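PDB 7CNE: sphingomyelinase C, which is a bacterial enzyme of the endonuclease/exonuclease/phosphatase family, built on the two-sheet sandwich of the DNase I-like fold. Local coordinates for residues V12-T17 with Y291-G296; A192-V197 with E244-V249. All coordinates share one frame; numbering follows the deposited sequence.

Both interactions are buried near the middle of the chain, and each joins antiparallel neighbours in a different sheet of the sandwich. Interaction 1 pairs two inner strands, 12-19 and 293-297; its four cross-strand hydrogen bonds are all between backbones, and its side chains meet through carbon. Interaction 2 ties the end of strand 188-192 and the loop after it to strand 247-251, outermost in its sheet within this chain, and brings in carboxylates, a tyrosine hydroxyl and loop amides. The sheets meet where A295 CB lies 3.4 Å from V249 CB; nearby, N16 at the end of the 12-17 segment reaches D194, linking the apolar interior to a polar cluster.

Interaction 1 of 2, residues V12-T17 with Y291-G296; sequences VLTYNT and YPVIAG
L13 and Y15 both hold CG anti to the backbone N (chi1 164° and -172°), and from there each side chain leans onto P292. The frame is an antiparallel pair of inner strands in one sheet of the DNase I-like sandwich, with the N-terminal strand beside the C-terminal one. L13 crosses the proline at a slant, its CD1 branch coming to 3.5 Å from P292 CB, and the same methyl touches I294 CG1 on the neighbouring strand. The Y15 ring runs alongside the proline, CE1 lying 3.7 Å from P292 CD, while F42 packs on the same two residues. On the other face, T14 and V293 lie side by side and point the same way. With T14 OG1 anti to its own N (chi1 180°) and bonded to Q52, the methyl is left to meet V293, CG2 to CB at 3.7 Å. V12, T14, V293 and A295 all touch strand 247-251 of the second sheet, so this face lines the interior of the sandwich. Two hydrogen-bonded pairs hold the backbones: V12 with A295, the A295 N to V12 O bond being 2.7 Å, and T14 with V293, through T14 N to V293 O and V293 N to T14 O. Beyond P292, where the direct pairing stops, a water accepts from N16 N at 3.0 Å and donates to Y291 O at 3.0 Å.

Interaction 2 of 2, residues A192-V197 with E244-V249; sequences AGDLNV and EDLDYV
Y248 OH gives its proton to V197 O in a short hydrogen bond of 2.6 Å. V197 O lies in the ring plane at its edge, whereas the hydroxyl sits 36° above the V197 carbonyl plane, off its lone pairs. The L195 side chain passes that of Y248 obliquely, their CD1 atoms 3.6 Å apart. In the backbone, G193 and Y248 form a hydrogen-bonded antiparallel pair, G193 N to Y248 O 3.0 Å. L246 O receives L195 N at 3.0 Å and, weakly, N196 N; L246 CD2 packs against V197 C at 3.6 Å. D194 and D247 are a non-hydrogen-bonded pair whose side chains cross; D247 OD1 lies 3.2 Å from D194 CB and 3.6 Å from D194 OD1, like charges with carboxylate planes 63° apart. Further out, S225 and H290 ND1 hold D247 OD2, and N16 ND2 reaches D194 OD2. N196 ND2 bonds to A151 O and a bound succinic acid. R219 forms a salt bridge with D245 and a hydrogen bond to D247 O; helices 162-180 and 203-211 cover L195 and V197. The G-D-L-N sequence at a strand end, next to D247 bonded to H290, is consistent with the active-site end of the DNase I-like fold.

Interaction 1 of 2, residues V12-T17 with Y291-G296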
ATOM      1  N   VAL A  12      11.159  -4.129  -3.485  1.00 17.23           N
ATOM      2  CA  VAL A  12       9.727  -3.821  -3.485  1.00 18.10           C
ATOM      3  C   VAL A  12       9.471  -2.552  -2.685  1.00 17.68           C
ATOM      4  O   VAL A  12       9.857  -2.461  -1.511  1.00 17.67           O
ATOM      5  CB  VAL A  12       8.890  -4.986  -2.932  1.00 20.05           C
ATOM      6  CG1 VAL A  12       7.399  -4.616  -2.950  1.00 16.56           C
ATOM      7  CG2 VAL A  12       9.153  -6.261  -3.766  1.00 13.53           C
ATOM      8  N   LEU A  13       8.818  -1.578  -3.321  1.00 14.71           N
ATOM      9  CA  LEU A  13       8.404  -0.338  -2.667  1.00 16.17           C
ATOM     10  C   LEU A  13       6.926  -0.406  -2.305  1.00 16.49           C
ATOM     11  O   LEU A  13       6.097  -0.804  -3.127  1.00 13.87           O
ATOM     12  CB  LEU A  13       8.654   0.870  -3.578  1.00 15.94           C
ATOM     13  CG  LEU A  13       7.950   2.187  -3.244  1.00 18.04           C
ATOM     14  CD1 LEU A  13       8.553   2.845  -1.986  1.00 17.02           C
ATOM     15  CD2 LEU A  13       8.015   3.149  -4.434  1.00 18.65           C
ATOM     16  N   THR A  14       6.591  -0.010  -1.082  1.00 15.78           N
ATOM     17  CA  THR A  14       5.203   0.262  -0.742  1.00 14.94           C
ATOM     18  C   THR A  14       5.115   1.717  -0.307  1.00 15.67           C
ATOM     19  O   THR A  14       5.967   2.192   0.450  1.00 15.42           O
ATOM     20  CB  THR A  14       4.653  -0.704   0.335  1.00 15.26           C
ATOM     21  OG1 THR A  14       3.294  -0.377   0.619  1.00 14.30           O
ATOM     22  CG2 THR A  14       5.461  -0.684   1.636  1.00 15.32           C
ATOM     23  N   TYR A  15       4.102   2.429  -0.808  1.00 16.96           N
ATOM     24  CA  TYR A  15       3.996   3.870  -0.579  1.00 17.37           C
ATOM     25  C   TYR A  15       2.542   4.309  -0.580  1.00 16.11           C
ATOM     26  O   TYR A  15       1.829   4.127  -1.575  1.00 14.91           O
ATOM     27  CB  TYR A  15       4.771   4.647  -1.642  1.00 13.61           C
ATOM     28  CG  TYR A  15       4.866   6.134  -1.368  1.00 17.62           C
ATOM     29  CD1 TYR A  15       5.269   6.613  -0.121  1.00 16.35           C
ATOM     30  CD2 TYR A  15       4.554   7.062  -2.361  1.00 15.44           C
ATOM     31  CE1 TYR A  15       5.381   7.991   0.121  1.00 16.29           C
ATOM     32  CE2 TYR A  15       4.657   8.419  -2.133  1.00 15.70           C
ATOM     33  CZ  TYR A  15       5.066   8.886  -0.898  1.00 20.42           C
ATOM     34  OH  TYR A  15       5.162  10.252  -0.705  1.00 18.38           O
ATOM     35  N   ASN A  16       2.110   4.914   0.520  1.00 16.39           N
ATOM     36  CA  ASN A  16       0.781   5.509   0.612  1.00 13.56           C
ATOM     37  C   ASN A  16       0.873   6.929   0.061  1.00 15.11           C
ATOM     38  O   ASN A  16       1.518   7.788   0.666  1.00 18.25           O
ATOM     39  CB  ASN A  16       0.293   5.493   2.058  1.00 14.92           C
ATOM     40  CG  ASN A  16      -1.124   6.042   2.215  1.00 18.31           C
ATOM     41  OD1 ASN A  16      -1.498   7.024   1.571  1.00 16.62           O
ATOM     42  ND2 ASN A  16      -1.915   5.416   3.095  1.00 15.70           N
ATOM     43  N   THR A  17       0.204   7.180  -1.068  1.00 14.30           N
ATOM     44  CA  THR A  17       0.372   8.414  -1.834  1.00 17.05           C
ATOM     45  C   THR A  17      -0.505   9.570  -1.373  1.00 17.52           C
ATOM     46  O   THR A  17      -0.274  10.696  -1.818  1.00 19.44           O
ATOM     47  CB  THR A  17       0.075   8.179  -3.315  1.00 17.50           C
ATOM     48  OG1 THR A  17      -1.313   7.844  -3.468  1.00 14.64           O
ATOM     49  CG2 THR A  17       0.955   7.067  -3.884  1.00 15.85           C
ATOM     50  N   TYR A 291       6.016   7.787   4.988  1.00 16.80           N
ATOM     51  CA  TYR A 291       7.280   7.598   4.307  1.00 18.53           C
ATOM     52  C   TYR A 291       7.248   6.316   3.486  1.00 18.49           C
ATOM     53  O   TYR A 291       6.622   5.330   3.886  1.00 18.84           O
ATOM     54  CB  TYR A 291       8.435   7.527   5.311  1.00 19.68           C
ATOM     55  CG  TYR A 291       8.655   8.827   6.057  1.00 20.52           C
ATOM     56  CD1 TYR A 291       8.739  10.043   5.374  1.00 20.87           C
ATOM     57  CD2 TYR A 291       8.780   8.839   7.445  1.00 20.74           C
ATOM     58  CE1 TYR A 291       8.948  11.244   6.070  1.00 21.71           C
ATOM     59  CE2 TYR A 291       8.982  10.025   8.142  1.00 20.80           C
ATOM     60  CZ  TYR A 291       9.065  11.218   7.451  1.00 22.20           C
ATOM     61  OH  TYR A 291       9.268  12.386   8.156  1.00 23.04           O
ATOM     62  N   PRO A 292       7.912   6.309   2.332  1.00 18.75           N
ATOM     63  CA  PRO A 292       8.044   5.067   1.567  1.00 19.09           C
ATOM     64  C   PRO A 292       8.828   4.019   2.349  1.00 20.80           C
ATOM     65  O   PRO A 292       9.730   4.329   3.133  1.00 18.03           O
ATOM     66  CB  PRO A 292       8.806   5.506   0.310  1.00 21.36           C
ATOM     67  CG  PRO A 292       9.616   6.701   0.776  1.00 21.11           C
ATOM     68  CD  PRO A 292       8.667   7.418   1.720  1.00 18.85           C
ATOM     69  N   VAL A 293       8.457   2.761   2.135  1.00 16.03           N
ATOM     70  CA  VAL A 293       9.176   1.623   2.687  1.00 16.63           C
ATOM     71  C   VAL A 293       9.715   0.817   1.515  1.00 17.74           C
ATOM     72  O   VAL A 293       8.952   0.408   0.630  1.00 19.16           O
ATOM     73  CB  VAL A 293       8.276   0.761   3.587  1.00 17.58           C
ATOM     74  CG1 VAL A 293       8.965  -0.563   3.926  1.00 15.90           C
ATOM     75  CG2 VAL A 293       7.917   1.536   4.843  1.00 16.11           C
ATOM     76  N   ILE A 294      11.022   0.607   1.496  1.00 19.37           N
ATOM     77  CA  ILE A 294      11.677  -0.151   0.444  1.00 17.28           C
ATOM     78  C   ILE A 294      12.162  -1.451   1.058  1.00 17.59           C
ATOM     79  O   ILE A 294      12.879  -1.447   2.068  1.00 17.22           O
ATOM     80  CB  ILE A 294      12.825   0.638  -0.198  1.00 20.79           C
ATOM     81  CG1 ILE A 294      12.253   1.836  -0.966  1.00 23.86           C
ATOM     82  CG2 ILE A 294      13.638  -0.282  -1.125  1.00 23.65           C
ATOM     83  CD1 ILE A 294      13.274   2.887  -1.313  1.00 25.32           C
ATOM     84  N   ALA A 295      11.751  -2.559   0.458  1.00 18.01           N
ATOM     85  CA  ALA A 295      12.063  -3.890   0.947  1.00 17.91           C
ATOM     86  C   ALA A 295      12.995  -4.598  -0.018  1.00 18.99           C
ATOM     87  O   ALA A 295      12.798  -4.539  -1.234  1.00 19.11           O
ATOM     88  CB  ALA A 295      10.796  -4.719   1.108  1.00 15.06           C
ATOM     89  N   GLY A 296      13.974  -5.313   0.521  1.00 17.90           N
ATOM     90  CA  GLY A 296      14.840  -6.099  -0.335  1.00 19.90           C
ATOM     91  C   GLY A 296      15.857  -6.849   0.492  1.00 23.01           C
ATOM     92  O   GLY A 296      16.015  -6.613   1.694  1.00 19.91           O
TER
HETATM   93  O   HOH W   1       4.048   4.422   2.709  1.00 19.37           O

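Interaction 2 of 2, residues A192-V197 with E244-V249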
ATOM      1  N   ALA A 192       2.412  -6.691   0.570  1.00 14.46           N
ATOM      2  CA  ALA A 192       2.975  -5.347   0.595  1.00 18.45           C
ATOM      3  C   ALA A 192       1.841  -4.355   0.769  1.00 17.91           C
ATOM      4  O   ALA A 192       0.838  -4.435   0.055  1.00 15.78           O
ATOM      5  CB  ALA A 192       3.750  -5.042  -0.697  1.00 16.31           C
ATOM      6  N   GLY A 193       1.980  -3.430   1.707  1.00 17.23           N
ATOM      7  CA  GLY A 193       0.952  -2.421   1.816  1.00 15.18           C
ATOM      8  C   GLY A 193       1.069  -1.584   3.068  1.00 16.85           C
ATOM      9  O   GLY A 193       1.953  -1.775   3.912  1.00 13.94           O
ATOM     10  N   ASP A 194       0.164  -0.611   3.136  1.00 13.20           N
ATOM     11  CA  ASP A 194      -0.154   0.103   4.363  1.00 15.94           C
ATOM     12  C   ASP A 194      -1.064  -0.819   5.164  1.00 17.14           C
ATOM     13  O   ASP A 194      -2.271  -0.887   4.913  1.00 16.09           O
ATOM     14  CB  ASP A 194      -0.837   1.430   4.037  1.00 14.19           C
ATOM     15  CG  ASP A 194      -1.183   2.232   5.268  1.00 16.70           C
ATOM     16  OD1 ASP A 194      -1.055   1.709   6.393  1.00 15.57           O
ATOM     17  OD2 ASP A 194      -1.567   3.409   5.098  1.00 19.40           O
ATOM     18  N   LEU A 195      -0.492  -1.556   6.114  1.00 15.36           N
ATOM     19  CA  LEU A 195      -1.281  -2.525   6.862  1.00 17.82           C
ATOM     20  C   LEU A 195      -1.912  -1.937   8.115  1.00 17.89           C
ATOM     21  O   LEU A 195      -2.655  -2.646   8.799  1.00 16.43           O
ATOM     22  CB  LEU A 195      -0.436  -3.753   7.216  1.00 17.95           C
ATOM     23  CG  LEU A 195       0.351  -4.328   6.034  1.00 17.25           C
ATOM     24  CD1 LEU A 195       1.101  -5.580   6.442  1.00 18.03           C
ATOM     25  CD2 LEU A 195      -0.590  -4.622   4.862  1.00 16.31           C
ATOM     26  N   ASN A 196      -1.650  -0.662   8.416  1.00 15.23           N
ATOM     27  CA  ASN A 196      -2.317   0.060   9.500  1.00 19.81           C
ATOM     28  C   ASN A 196      -2.140  -0.637  10.844  1.00 19.64           C
ATOM     29  O   ASN A 196      -3.019  -0.576  11.705  1.00 15.61           O
ATOM     30  CB  ASN A 196      -3.803   0.278   9.185  1.00 17.46           C
ATOM     31  CG  ASN A 196      -4.065   1.654   8.613  1.00 19.77           C
ATOM     32  OD1 ASN A 196      -3.604   2.640   9.166  1.00 17.07           O
ATOM     33  ND2 ASN A 196      -4.787   1.729   7.492  1.00 17.39           N
ATOM     34  N   VAL A 197      -1.002  -1.306  11.010  1.00 17.56           N
ATOM     35  CA  VAL A 197      -0.599  -1.950  12.256  1.00 18.26           C
ATOM     36  C   VAL A 197       0.742  -1.358  12.676  1.00 19.17           C
ATOM     37  O   VAL A 197       1.731  -1.461  11.935  1.00 20.32           O
ATOM     38  CB  VAL A 197      -0.482  -3.475  12.094  1.00 17.89           C
ATOM     39  CG1 VAL A 197       0.077  -4.106  13.366  1.00 21.45           C
ATOM     40  CG2 VAL A 197      -1.831  -4.088  11.724  1.00 20.75           C
ATOM     41  N   GLU A 244       3.498   6.432  14.523  1.00 25.88           N
ATOM     42  CA  GLU A 244       3.450   4.983  14.379  1.00 24.42           C
ATOM     43  C   GLU A 244       4.115   4.559  13.073  1.00 23.92           C
ATOM     44  O   GLU A 244       4.644   5.373  12.310  1.00 22.83           O
ATOM     45  CB  GLU A 244       2.020   4.423  14.495  1.00 27.10           C
ATOM     46  CG  GLU A 244       1.115   5.183  15.452  1.00 34.30           C
ATOM     47  CD  GLU A 244      -0.253   4.540  15.654  1.00 39.05           C
ATOM     48  OE1 GLU A 244      -0.773   3.883  14.735  1.00 38.90           O
ATOM     49  OE2 GLU A 244      -0.796   4.688  16.770  1.00 49.69           O
ATOM     50  N   ASP A 245       4.100   3.253  12.838  1.00 20.71           N
ATOM     51  CA  ASP A 245       4.993   2.619  11.871  1.00 22.36           C
ATOM     52  C   ASP A 245       4.197   1.503  11.206  1.00 21.18           C
ATOM     53  O   ASP A 245       4.115   0.395  11.749  1.00 20.51           O
ATOM     54  CB  ASP A 245       6.232   2.086  12.583  1.00 21.17           C
ATOM     55  CG  ASP A 245       7.296   1.633  11.637  1.00 20.72           C
ATOM     56  OD1 ASP A 245       7.417   2.236  10.545  1.00 21.94           O
ATOM     57  OD2 ASP A 245       8.008   0.661  11.984  1.00 21.75           O
ATOM     58  N   LEU A 246       3.641   1.790  10.017  1.00 19.32           N
ATOM     59  CA  LEU A 246       2.476   1.073   9.513  1.00 21.10           C
ATOM     60  C   LEU A 246       2.669   0.292   8.218  1.00 18.17           C
ATOM     61  O   LEU A 246       1.744  -0.435   7.826  1.00 15.23           O
ATOM     62  CB  LEU A 246       1.312   2.061   9.296  1.00 19.37           C
ATOM     63  CG  LEU A 246       0.935   2.949  10.486  1.00 18.32           C
ATOM     64  CD1 LEU A 246      -0.202   3.919  10.122  1.00 14.51           C
ATOM     65  CD2 LEU A 246       0.545   2.049  11.630  1.00 17.60           C
ATOM     66  N   ASP A 247       3.811   0.414   7.539  1.00 19.33           N
ATOM     67  CA  ASP A 247       3.955  -0.009   6.146  1.00 15.53           C
ATOM     68  C   ASP A 247       4.997  -1.120   6.034  1.00 17.43           C
ATOM     69  O   ASP A 247       6.080  -1.015   6.615  1.00 16.93           O
ATOM     70  CB  ASP A 247       4.330   1.204   5.281  1.00 15.71           C
ATOM     71  CG  ASP A 247       3.291   2.335   5.375  1.00 22.49           C
ATOM     72  OD1 ASP A 247       2.192   2.182   4.796  1.00 17.03           O
ATOM     73  OD2 ASP A 247       3.561   3.374   6.030  1.00 20.51           O
ATOM     74  N   TYR A 248       4.671  -2.184   5.288  1.00 16.43           N
ATOM     75  CA  TYR A 248       5.432  -3.429   5.328  1.00 16.32           C
ATOM     76  C   TYR A 248       5.494  -4.093   3.959  1.00 16.41           C
ATOM     77  O   TYR A 248       4.599  -3.927   3.129  1.00 16.33           O
ATOM     78  CB  TYR A 248       4.804  -4.449   6.290  1.00 15.45           C
ATOM     79  CG  TYR A 248       4.607  -3.981   7.717  1.00 17.75           C
ATOM     80  CD1 TYR A 248       3.436  -3.328   8.103  1.00 19.14           C
ATOM     81  CD2 TYR A 248       5.575  -4.237   8.690  1.00 18.74           C
ATOM     82  CE1 TYR A 248       3.239  -2.923   9.419  1.00 18.29           C
ATOM     83  CE2 TYR A 248       5.387  -3.838  10.014  1.00 18.97           C
ATOM     84  CZ  TYR A 248       4.209  -3.181  10.367  1.00 21.22           C
ATOM     85  OH  TYR A 248       4.008  -2.758  11.667  1.00 21.48           O
ATOM     86  N   VAL A 249       6.545  -4.893   3.755  1.00 16.10           N
ATOM     87  CA  VAL A 249       6.600  -5.902   2.693  1.00 15.90           C
ATOM     88  C   VAL A 249       7.130  -7.170   3.342  1.00 18.19           C
ATOM     89  O   VAL A 249       8.311  -7.235   3.701  1.00 16.81           O
ATOM     90  CB  VAL A 249       7.489  -5.492   1.512  1.00 18.06           C
ATOM     91  CG1 VAL A 249       7.430  -6.556   0.379  1.00 15.74           C
ATOM     92  CG2 VAL A 249       7.124  -4.096   0.996  1.00 17.02           C
TER